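PDB 4AK9: cpftsy from Physcomitrella patens, which probably serves as the GTP-binding receptor of the chloroplast signal recognition particle, helping deliver proteins to the thylakoid membrane. Local coordinates for residues T105-Q110 against Q305-Q310; G128-L133 against E164-R169; A151-T154 against A158-E161; P236-L241 against P291-G296. All blocks are in the same frame, centred on the assembly; numbering follows the deposited sequence.

Interaction 1. Residues T105-Q110 against Q305-Q310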
loop_
_atom_site.group_PDB
_atom_site.type_symbol
_atom_site.label_atom_id
_atom_site.label_comp_id
_atom_site.label_asym_id
_atom_site.label_seq_id
_atom_site.Cartn_x
_atom_site.Cartn_y
_atom_site.Cartn_z
ATOM N N THR A 105 -19.918 3.534 -14.349
ATOM C CA THR A 105 -20.360 3.606 -15.727
ATOM C C THR A 105 -19.458 2.735 -16.610
ATOM O O THR A 105 -18.466 2.165 -16.138
ATOM C CB THR A 105 -20.354 5.057 -16.220
ATOM O OG1 THR A 105 -19.081 5.652 -15.915
ATOM C CG2 THR A 105 -21.452 5.843 -15.521
ATOM N N THR A 106 -19.814 2.623 -17.884
ATOM C CA THR A 106 -19.078 1.765 -18.807
ATOM C C THR A 106 -17.564 2.067 -18.906
ATOM O O THR A 106 -17.114 3.220 -18.782
ATOM C CB THR A 106 -19.682 1.858 -20.214
ATOM O OG1 THR A 106 -18.947 1.017 -21.098
ATOM C CG2 THR A 106 -19.627 3.293 -20.734
ATOM N N THR A 107 -16.782 1.017 -19.114
ATOM C CA THR A 107 -15.338 1.166 -19.285
ATOM C C THR A 107 -14.996 1.739 -20.660
ATOM O O THR A 107 -13.846 2.159 -20.909
ATOM C CB THR A 107 -14.612 -0.195 -19.115
ATOM O OG1 THR A 107 -15.139 -1.140 -20.073
ATOM C CG2 THR A 107 -14.822 -0.734 -17.721
ATOM N N GLU A 108 -15.966 1.705 -21.572
ATOM C CA GLU A 108 -15.731 2.180 -22.934
ATOM C C GLU A 108 -15.501 3.673 -23.003
ATOM O O GLU A 108 -16.072 4.445 -22.226
ATOM C CB GLU A 108 -16.930 1.876 -23.853
ATOM C CG GLU A 108 -17.302 0.394 -23.968
ATOM C CD GLU A 108 -16.336 -0.398 -24.850
ATOM O OE1 GLU A 108 -15.831 0.165 -25.857
ATOM O OE2 GLU A 108 -16.088 -1.592 -24.534
ATOM N N LEU A 109 -14.694 4.095 -23.976
ATOM C CA LEU A 109 -14.583 5.524 -24.249
ATOM C C LEU A 109 -15.893 6.015 -24.871
ATOM O O LEU A 109 -16.498 5.319 -25.699
ATOM C CB LEU A 109 -13.430 5.795 -25.196
ATOM C CG LEU A 109 -12.065 5.475 -24.608
ATOM C CD1 LEU A 109 -11.008 5.674 -25.667
ATOM C CD2 LEU A 109 -11.785 6.345 -23.390
ATOM N N GLN A 110 -16.335 7.200 -24.466
ATOM C CA GLN A 110 -17.600 7.763 -24.933
ATOM C C GLN A 110 -17.280 8.875 -25.896
ATOM O O GLN A 110 -17.032 10.020 -25.496
ATOM C CB GLN A 110 -18.393 8.348 -23.762
ATOM C CG GLN A 110 -18.584 7.406 -22.588
ATOM C CD GLN A 110 -19.624 6.348 -22.865
ATOM O OE1 GLN A 110 -20.829 6.574 -22.688
ATOM N NE2 GLN A 110 -19.169 5.179 -23.305
ATOM N N GLN A 305 -4.122 -1.959 -22.526
ATOM C CA GLN A 305 -5.285 -2.784 -22.846
ATOM C C GLN A 305 -6.544 -2.186 -22.247
ATOM O O GLN A 305 -6.505 -1.632 -21.146
ATOM C CB GLN A 305 -5.084 -4.204 -22.314
ATOM C CG GLN A 305 -4.020 -4.984 -23.100
ATOM C CD GLN A 305 -4.454 -5.185 -24.541
ATOM O OE1 GLN A 305 -5.603 -5.573 -24.802
ATOM N NE2 GLN A 305 -3.557 -4.910 -25.486
ATOM N N PRO A 306 -7.671 -2.313 -22.968
ATOM C CA PRO A 306 -8.947 -1.838 -22.438
ATOM C C PRO A 306 -9.327 -2.727 -21.256
ATOM O O PRO A 306 -9.053 -3.929 -21.278
ATOM C CB PRO A 306 -9.917 -2.027 -23.609
ATOM C CG PRO A 306 -9.257 -3.098 -24.478
ATOM C CD PRO A 306 -7.784 -2.847 -24.343
ATOM N N PHE A 307 -9.919 -2.139 -20.219
ATOM C CA PHE A 307 -10.221 -2.904 -19.032
ATOM C C PHE A 307 -11.523 -3.699 -19.166
ATOM O O PHE A 307 -12.522 -3.215 -19.698
ATOM C CB PHE A 307 -10.300 -1.975 -17.813
ATOM C CG PHE A 307 -10.457 -2.710 -16.517
ATOM C CD1 PHE A 307 -9.383 -3.356 -15.946
ATOM C CD2 PHE A 307 -11.694 -2.753 -15.877
ATOM C CE1 PHE A 307 -9.522 -4.063 -14.737
ATOM C CE2 PHE A 307 -11.833 -3.428 -14.677
ATOM C CZ PHE A 307 -10.749 -4.088 -14.115
ATOM N N ASP A 308 -11.520 -4.933 -18.681
ATOM C CA ASP A 308 -12.752 -5.699 -18.555
ATOM C C ASP A 308 -12.709 -6.439 -17.223
ATOM O O ASP A 308 -11.747 -7.150 -16.939
ATOM C CB ASP A 308 -12.891 -6.706 -19.701
ATOM C CG ASP A 308 -14.095 -7.593 -19.537
ATOM O OD1 ASP A 308 -15.233 -7.072 -19.666
ATOM O OD2 ASP A 308 -13.931 -8.807 -19.264
ATOM N N ALA A 309 -13.756 -6.276 -16.419
ATOM C CA ALA A 309 -13.766 -6.784 -15.048
ATOM C C ALA A 309 -13.649 -8.308 -15.005
ATOM O O ALA A 309 -12.888 -8.862 -14.244
ATOM C CB ALA A 309 -15.027 -6.336 -14.345
ATOM N N GLN A 310 -14.409 -9.002 -15.844
ATOM C CA GLN A 310 -14.268 -10.459 -15.849
ATOM C C GLN A 310 -12.855 -10.940 -16.237
ATOM O O GLN A 310 -12.301 -11.834 -15.595
ATOM C CB GLN A 310 -15.348 -11.116 -16.709
ATOM C CG GLN A 310 -15.488 -12.611 -16.439
ATOM C CD GLN A 310 -15.772 -12.928 -14.981
ATOM O OE1 GLN A 310 -16.816 -12.550 -14.434
ATOM N NE2 GLN A 310 -14.830 -13.630 -14.330
HETATM O O HOH W 1 -13.451 -1.384 -22.062
#
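Thr107 overlaps Phe307 with both of its branches, and this pair makes nearly the whole contact between loop residues 105-110 and residues 305-310. The methyl CG2 of Thr107 arrives at the ring's edge, near its plane, 4.2 Å from CD2 of Phe307, and the two side chains meet at about a right angle. The hydroxyl turns to the backbone instead. Placed between the residue's own N and carbonyl carbon (chi1 58°), Thr107 OG1 comes to 3.4 Å from Phe307 O. A water ties the same two atoms together: it lies 2.6 Å from Thr107 OG1 and donates to Phe307 O over 3.1 Å. Methyl against ring and water beside carbonyl thus give one small threonine both an apolar and a polar hold on its partner. The loop has its own brace in an ST turn, in which Glu108 N donates to Thr106 OG1 over 3.1 Å in a nearly straight bond (165°). Across from it, the ring of Phe307 also packs on Val292, Val295 and Phe312, while its backbone pairs with Lys293. The next residue, Asp308, N-caps helix 309-316 and bonds Ser311 OG through OD2; Ala309 then rests on Phe97, Leu100 and Thr101 of helix 85-101. A loop leading from the helical bundle into the GTPase sheet, laid against the turn from the last strand into a C-terminal helix that packs back on the bundle, is consistent with the NG domain of SRP GTPases.

Interaction 2. Residues G128-L133 against E164-R169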
loop_
_atom_site.group_PDB
_atom_site.type_symbol
_atom_site.label_atom_id
_atom_site.label_comp_id
_atom_site.label_asym_id
_atom_site.label_seq_id
_atom_site.Cartn_x
_atom_site.Cartn_y
_atom_site.Cartn_z
ATOM N N GLY A 128 4.700 9.271 -17.989
ATOM C CA GLY A 128 3.689 8.232 -18.013
ATOM C C GLY A 128 2.513 8.671 -18.862
ATOM O O GLY A 128 1.963 7.868 -19.644
ATOM N N LYS A 129 2.125 9.936 -18.689
ATOM C CA LYS A 129 1.062 10.548 -19.477
ATOM C C LYS A 129 1.419 10.549 -20.957
ATOM O O LYS A 129 0.591 10.186 -21.800
ATOM C CB LYS A 129 0.788 11.990 -19.025
ATOM C CG LYS A 129 0.132 12.128 -17.683
ATOM C CD LYS A 129 -0.368 13.586 -17.438
ATOM C CE LYS A 129 0.761 14.600 -17.380
ATOM N NZ LYS A 129 0.287 15.862 -16.691
ATOM N N THR A 130 2.653 10.933 -21.263
ATOM C CA THR A 130 3.119 10.995 -22.656
ATOM C C THR A 130 3.071 9.620 -23.314
ATOM O O THR A 130 2.525 9.448 -24.414
ATOM C CB THR A 130 4.551 11.562 -22.743
ATOM O OG1 THR A 130 4.569 12.877 -22.170
ATOM C CG2 THR A 130 4.975 11.653 -24.188
ATOM N N THR A 131 3.617 8.625 -22.625
ATOM C CA THR A 131 3.607 7.267 -23.126
ATOM C C THR A 131 2.190 6.769 -23.318
ATOM O O THR A 131 1.869 6.176 -24.345
ATOM C CB THR A 131 4.344 6.336 -22.121
ATOM O OG1 THR A 131 5.730 6.681 -22.105
ATOM C CG2 THR A 131 4.197 4.898 -22.530
ATOM N N THR A 132 1.318 7.033 -22.344
ATOM C CA THR A 132 -0.074 6.570 -22.462
ATOM C C THR A 132 -0.781 7.182 -23.669
ATOM O O THR A 132 -1.523 6.483 -24.382
ATOM C CB THR A 132 -0.870 6.839 -21.162
ATOM O OG1 THR A 132 -0.208 6.156 -20.085
ATOM C CG2 THR A 132 -2.322 6.309 -21.283
ATOM N N LEU A 133 -0.558 8.479 -23.845
ATOM C CA LEU A 133 -1.050 9.267 -24.967
ATOM C C LEU A 133 -0.635 8.580 -26.289
ATOM O O LEU A 133 -1.457 8.362 -27.170
ATOM C CB LEU A 133 -0.444 10.675 -24.866
ATOM C CG LEU A 133 -1.322 11.930 -25.012
ATOM C CD1 LEU A 133 -2.746 11.562 -25.286
ATOM C CD2 LEU A 133 -1.231 12.810 -23.768
ATOM N N GLU A 164 5.852 14.490 -29.808
ATOM C CA GLU A 164 6.138 14.563 -31.246
ATOM C C GLU A 164 6.657 13.220 -31.773
ATOM O O GLU A 164 6.302 12.772 -32.868
ATOM C CB GLU A 164 7.157 15.677 -31.507
ATOM C CG GLU A 164 7.173 16.207 -32.933
ATOM C CD GLU A 164 7.902 17.539 -33.047
ATOM O OE1 GLU A 164 8.628 17.910 -32.090
ATOM O OE2 GLU A 164 7.737 18.215 -34.090
ATOM N N VAL A 165 7.465 12.544 -30.966
ATOM C CA VAL A 165 7.966 11.236 -31.350
ATOM C C VAL A 165 6.832 10.222 -31.464
ATOM O O VAL A 165 6.777 9.413 -32.395
ATOM C CB VAL A 165 9.043 10.746 -30.361
ATOM C CG1 VAL A 165 9.584 9.406 -30.794
ATOM C CG2 VAL A 165 10.180 11.772 -30.267
ATOM N N TRP A 166 5.906 10.280 -30.512
ATOM C CA TRP A 166 4.757 9.396 -30.567
ATOM C C TRP A 166 3.855 9.721 -31.736
ATOM O O TRP A 166 3.233 8.809 -32.328
ATOM C CB TRP A 166 3.975 9.462 -29.257
ATOM C CG TRP A 166 4.652 8.688 -28.173
ATOM C CD1 TRP A 166 5.405 9.187 -27.153
ATOM C CD2 TRP A 166 4.688 7.267 -28.045
ATOM N NE1 TRP A 166 5.868 8.162 -26.364
ATOM C CE2 TRP A 166 5.453 6.975 -26.899
ATOM C CE3 TRP A 166 4.129 6.215 -28.780
ATOM C CZ2 TRP A 166 5.670 5.676 -26.468
ATOM C CZ3 TRP A 166 4.349 4.933 -28.357
ATOM C CH2 TRP A 166 5.115 4.669 -27.206
ATOM N N ALA A 167 3.762 11.001 -32.079
ATOM C CA ALA A 167 2.910 11.384 -33.209
ATOM C C ALA A 167 3.469 10.708 -34.458
ATOM O O ALA A 167 2.734 10.101 -35.257
ATOM C CB ALA A 167 2.886 12.895 -33.370
ATOM N N GLN A 168 4.791 10.760 -34.578
ATOM C CA GLN A 168 5.495 10.145 -35.716
ATOM C C GLN A 168 5.344 8.639 -35.795
ATOM O O GLN A 168 4.990 8.099 -36.856
ATOM C CB GLN A 168 6.981 10.510 -35.692
ATOM C CG GLN A 168 7.242 11.939 -36.115
ATOM C CD GLN A 168 6.912 12.166 -37.593
ATOM O OE1 GLN A 168 7.522 11.557 -38.478
ATOM N NE2 GLN A 168 5.935 13.042 -37.859
ATOM N N ARG A 169 5.604 7.952 -34.687
ATOM C CA ARG A 169 5.463 6.504 -34.647
ATOM C C ARG A 169 4.048 6.058 -34.995
ATOM O O ARG A 169 3.839 4.986 -35.603
ATOM C CB ARG A 169 5.840 5.999 -33.248
ATOM C CG ARG A 169 5.724 4.504 -33.051
ATOM C CD ARG A 169 6.394 4.098 -31.736
ATOM N NE ARG A 169 7.695 4.755 -31.611
ATOM C CZ ARG A 169 8.122 5.406 -30.535
ATOM N NH1 ARG A 169 7.377 5.467 -29.430
ATOM N NH2 ARG A 169 9.317 5.976 -30.553
HETATM O O HOH W 2 7.124 8.954 -24.088
#
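Trp166 carries the side of helix 158-170 that meets Thr130 and Thr131. Ahead of it, Glu164 turns to Met176. The indole of Trp166 then reaches across to helix 126-142 with CG anti to its carbonyl carbon (chi1 -77°), and lays one face over the backbone oxygens of Thr130 and Thr131. Its pyrrole side does the touching: CD1 of Trp166 lies 3.9 Å from the methyl CG2 of Thr130, and NE1 of Trp166 lies 4.0 Å from CA of Thr131. Thr130 can offer its methyl because its hydroxyl is bonded to Gly126 O. In the ring plane, Trp166 NE1 donates to a water at 2.7 Å; that water has a weak link to Thr131 OG1, whose main partner is Gly127 O. Farther along, Arg169 folds back so that NH1 stands 3.1 Å above the other face of the indole, toward its rim. Replacing Trp166 by a leucine would probably open a gap beside Thr130 and Thr131 and leave the water without its indole donor. The two helices also meet through Leu133 and Leu163, and Trp166 touches Ile301. Gly128 to Thr130, in the first turns of helix 126-142, belong to what appears to be the P-loop. That helix packs on the sheet, Leu133 on Ile121 of strand 117-123 and Thr132 on Ile268 of strand 266-270, and helix 158-170 lies beside it.

Interaction 3. Residues A151-T154 against A158-E161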
loop_
_atom_site.group_PDB
_atom_site.type_symbol
_atom_site.label_atom_id
_atom_site.label_comp_id
_atom_site.label_asym_id
_atom_site.label_seq_id
_atom_site.Cartn_x
_atom_site.Cartn_y
_atom_site.Cartn_z
ATOM N N ALA A 151 -0.050 19.217 -27.535
ATOM C CA ALA A 151 0.999 19.261 -26.521
ATOM C C ALA A 151 0.743 20.343 -25.486
ATOM O O ALA A 151 1.403 21.395 -25.485
ATOM C CB ALA A 151 2.371 19.441 -27.165
ATOM N N GLY A 152 -0.210 20.080 -24.588
ATOM C CA GLY A 152 -0.622 21.088 -23.627
ATOM C C GLY A 152 0.161 21.050 -22.331
ATOM O O GLY A 152 -0.033 21.887 -21.460
ATOM N N ASP A 153 1.046 20.064 -22.193
ATOM C CA ASP A 153 1.985 20.072 -21.077
ATOM C C ASP A 153 3.147 20.975 -21.480
ATOM O O ASP A 153 4.146 20.506 -22.035
ATOM C CB ASP A 153 2.485 18.654 -20.785
ATOM C CG ASP A 153 3.394 18.579 -19.545
ATOM O OD1 ASP A 153 3.835 19.639 -19.023
ATOM O OD2 ASP A 153 3.677 17.431 -19.096
ATOM N N THR A 154 2.993 22.272 -21.228
ATOM C CA THR A 154 4.015 23.267 -21.546
ATOM C C THR A 154 4.993 23.376 -20.379
ATOM O O THR A 154 5.690 24.373 -20.222
ATOM C CB THR A 154 3.388 24.668 -21.882
ATOM O OG1 THR A 154 2.786 25.240 -20.708
ATOM C CG2 THR A 154 2.338 24.547 -22.995
ATOM N N ALA A 158 10.346 19.383 -22.847
ATOM C CA ALA A 158 10.662 18.098 -23.456
ATOM C C ALA A 158 9.398 17.277 -23.652
ATOM O O ALA A 158 9.345 16.389 -24.511
ATOM C CB ALA A 158 11.645 17.336 -22.593
ATOM N N ALA A 159 8.392 17.558 -22.825
ATOM C CA ALA A 159 7.085 16.914 -22.952
ATOM C C ALA A 159 6.559 16.981 -24.402
ATOM O O ALA A 159 6.189 15.941 -24.992
ATOM C CB ALA A 159 6.084 17.550 -21.977
ATOM N N GLY A 160 6.552 18.190 -24.972
ATOM C CA GLY A 160 6.154 18.400 -26.355
ATOM C C GLY A 160 6.991 17.584 -27.337
ATOM O O GLY A 160 6.461 16.971 -28.276
ATOM N N GLU A 161 8.301 17.545 -27.113
ATOM C CA GLU A 161 9.187 16.788 -27.997
ATOM C C GLU A 161 8.914 15.277 -27.920
ATOM O O GLU A 161 8.916 14.566 -28.934
ATOM C CB GLU A 161 10.642 17.084 -27.644
ATOM C CG GLU A 161 10.935 18.566 -27.498
ATOM C CD GLU A 161 12.355 18.844 -27.012
ATOM O OE1 GLU A 161 13.071 17.878 -26.661
ATOM O OE2 GLU A 161 12.751 20.032 -26.978
#
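A backbone carbonyl oxygen, Asp153 O, makes the nearest approach to the methyl group of Ala159, 3.5 Å from Ala159 CB, with the carboxylate behind: CG and OD2 of Asp153 each lie 3.8 Å from Ala159 CB. Both groups come from one residue, because Asp153 holds CG anti to its backbone N (chi1 -175°), which sets the carboxylate beside its own carbonyl; CB of Asp153 touches the same methyl at 3.9 Å from Ala159 CB. The backbone is bent there too, Asp153 forming the centre of an inverse gamma turn with a weak bond from Thr154 N to Gly152 O. In a second touch, Ala151 CB packs on Gly160 CA at 4.0 Å. Asp153 to Ala159 match the DTxRAAA motif of SRP GTPases, usually counted as their G2 element, which runs from the loop after strand 147-150 into the region where helix 158-170 begins; the side chain of Asp153 also touches the probable P-loop. No hydrogen bond crosses between the two segments, and the contact between them is van der Waals packing alone. Asp153 OD1 has a weak bond to Ser208 OG instead: the acidic group directs its polar chemistry elsewhere.

Interaction 4. Residues P236-L241 against P291-G296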
loop_
_atom_site.group_PDB
_atom_site.type_symbol
_atom_site.label_atom_id
_atom_site.label_comp_id
_atom_site.label_asym_id
_atom_site.label_seq_id
_atom_site.Cartn_x
_atom_site.Cartn_y
_atom_site.Cartn_z
ATOM N N PRO A 236 -14.522 18.466 -23.091
ATOM C CA PRO A 236 -13.914 17.150 -23.400
ATOM C C PRO A 236 -14.908 15.997 -23.252
ATOM O O PRO A 236 -15.741 16.018 -22.332
ATOM C CB PRO A 236 -12.783 17.015 -22.352
ATOM C CG PRO A 236 -13.257 17.894 -21.157
ATOM C CD PRO A 236 -14.063 19.043 -21.802
ATOM N N ASN A 237 -14.818 14.989 -24.118
ATOM C CA ASN A 237 -15.675 13.813 -24.004
ATOM C C ASN A 237 -15.187 12.863 -22.909
ATOM O O ASN A 237 -15.990 12.172 -22.301
ATOM C CB ASN A 237 -15.710 13.081 -25.329
ATOM C CG ASN A 237 -16.226 13.964 -26.449
ATOM O OD1 ASN A 237 -15.498 14.812 -26.966
ATOM N ND2 ASN A 237 -17.491 13.783 -26.806
ATOM N N GLU A 238 -13.872 12.859 -22.680
ATOM C CA GLU A 238 -13.241 12.058 -21.622
ATOM C C GLU A 238 -12.162 12.880 -20.929
ATOM O O GLU A 238 -11.476 13.689 -21.559
ATOM C CB GLU A 238 -12.630 10.766 -22.216
ATOM C CG GLU A 238 -13.639 9.763 -22.808
ATOM C CD GLU A 238 -14.404 8.992 -21.728
ATOM O OE1 GLU A 238 -13.920 8.905 -20.559
ATOM O OE2 GLU A 238 -15.489 8.443 -22.037
ATOM N N VAL A 239 -12.032 12.702 -19.620
ATOM C CA VAL A 239 -10.886 13.214 -18.865
ATOM C C VAL A 239 -10.290 11.955 -18.190
ATOM O O VAL A 239 -10.884 11.335 -17.294
ATOM C CB VAL A 239 -11.251 14.319 -17.813
ATOM C CG1 VAL A 239 -10.035 14.760 -17.005
ATOM C CG2 VAL A 239 -11.911 15.542 -18.497
ATOM N N LEU A 240 -9.139 11.540 -18.688
ATOM C CA LEU A 240 -8.562 10.267 -18.275
ATOM C C LEU A 240 -7.379 10.549 -17.365
ATOM O O LEU A 240 -6.409 11.196 -17.753
ATOM C CB LEU A 240 -8.138 9.466 -19.521
ATOM C CG LEU A 240 -9.282 9.162 -20.475
ATOM C CD1 LEU A 240 -8.765 8.463 -21.746
ATOM C CD2 LEU A 240 -10.336 8.304 -19.765
ATOM N N LEU A 241 -7.466 10.072 -16.119
ATOM C CA LEU A 241 -6.385 10.244 -15.155
ATOM C C LEU A 241 -5.401 9.040 -15.179
ATOM O O LEU A 241 -5.796 7.874 -14.973
ATOM C CB LEU A 241 -6.991 10.439 -13.743
ATOM C CG LEU A 241 -5.975 10.473 -12.608
ATOM C CD1 LEU A 241 -5.039 11.677 -12.723
ATOM C CD2 LEU A 241 -6.672 10.495 -11.244
ATOM N N PRO A 291 -14.780 4.379 -13.322
ATOM C CA PRO A 291 -14.212 3.141 -13.870
ATOM C C PRO A 291 -12.729 3.261 -14.243
ATOM O O PRO A 291 -12.202 4.337 -14.576
ATOM C CB PRO A 291 -15.070 2.900 -15.131
ATOM C CG PRO A 291 -15.481 4.299 -15.568
ATOM C CD PRO A 291 -15.764 4.994 -14.239
ATOM N N VAL A 292 -12.031 2.141 -14.127
ATOM C CA VAL A 292 -10.721 1.993 -14.770
ATOM C C VAL A 292 -11.031 1.645 -16.234
ATOM O O VAL A 292 -11.814 0.718 -16.503
ATOM C CB VAL A 292 -9.900 0.862 -14.101
ATOM C CG1 VAL A 292 -8.689 0.498 -14.992
ATOM C CG2 VAL A 292 -9.427 1.297 -12.702
ATOM N N LYS A 293 -10.461 2.399 -17.180
ATOM C CA LYS A 293 -10.787 2.213 -18.587
ATOM C C LYS A 293 -9.693 1.474 -19.372
ATOM O O LYS A 293 -10.004 0.748 -20.334
ATOM C CB LYS A 293 -11.113 3.570 -19.251
ATOM C CG LYS A 293 -12.403 4.212 -18.677
ATOM C CD LYS A 293 -13.076 5.226 -19.629
ATOM C CE LYS A 293 -14.523 5.459 -19.104
ATOM N NZ LYS A 293 -15.373 6.274 -20.013
ATOM N N PHE A 294 -8.440 1.663 -18.960
ATOM C CA PHE A 294 -7.285 0.930 -19.529
ATOM C C PHE A 294 -6.316 0.498 -18.427
ATOM O O PHE A 294 -6.176 1.193 -17.392
ATOM C CB PHE A 294 -6.526 1.821 -20.519
ATOM C CG PHE A 294 -7.343 2.195 -21.726
ATOM C CD1 PHE A 294 -8.160 3.326 -21.706
ATOM C CD2 PHE A 294 -7.308 1.413 -22.863
ATOM C CE1 PHE A 294 -8.926 3.666 -22.827
ATOM C CE2 PHE A 294 -8.090 1.746 -23.999
ATOM C CZ PHE A 294 -8.897 2.880 -23.961
ATOM N N VAL A 295 -5.630 -0.627 -18.646
ATOM C CA VAL A 295 -4.485 -0.991 -17.808
ATOM C C VAL A 295 -3.228 -1.173 -18.675
ATOM O O VAL A 295 -3.302 -1.763 -19.751
ATOM C CB VAL A 295 -4.752 -2.281 -17.031
ATOM C CG1 VAL A 295 -5.798 -2.022 -15.945
ATOM C CG2 VAL A 295 -5.257 -3.382 -17.978
ATOM N N GLY A 296 -2.111 -0.634 -18.208
ATOM C CA GLY A 296 -0.831 -0.790 -18.876
ATOM C C GLY A 296 -0.163 -2.010 -18.302
ATOM O O GLY A 296 0.110 -2.067 -17.089
#
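Lys293 reaches Glu238 across the mainly parallel sheet of the P-loop GTPase core, passing over strand 266-270, which lies between strands 238-244 and 292-296. The two side chains come from opposite directions and form a buried salt bridge. Lys293 NZ sits before both carboxylate oxygens, 3.0 Å from Glu238 OE2 and 3.1 Å from Glu238 OE1, though each hydrogen bond is weak in geometry. Every charged atom has a second partner. Glu238 OE1 is bonded to Thr265 OG1, Glu238 OE2 accepts from Gln110 N, and Lys293 NZ also donates to Glu108 O. Thr265 OG1 in turn takes the N-H of Val239, fixing the residue that positions the carboxylate. The glutamate chain is bent at chi2 (-75°), while that of Lys293 runs extended beyond CG, which gives it the span to cross a strand. A methionine in place of Lys293 would probably leave the buried carboxylate without its counter-charge and Glu108 O without this donor. Carbon packing accompanies the charges: Leu240, which also touches Ile121 and Ile268, crosses the lysine chain at about a right angle, its CD2 lying 4.1 Å from Lys293 CD.

Interactions 1 and 4 form one continuous region, their centres about 9 Å apart. Gln305 O pairs with Val295 N at 2.8 Å, since strands 304-306 and 292-296 are neighbours in the sheet. Through Gln110, the loop 105-110 is bonded to strand 238-244, inside that sheet. Interactions 2 and 3 lie at the probable nucleotide-binding side, share helix 158-170 and have centres about 10 Å apart. The centres of interactions 2 and 4 are about 16 Å apart, with no touch between them. Helix 126-142 carries the Thr130 and Thr131 contacts of interaction 2 and, further on, sets Phe140 against Leu109 of interaction 1.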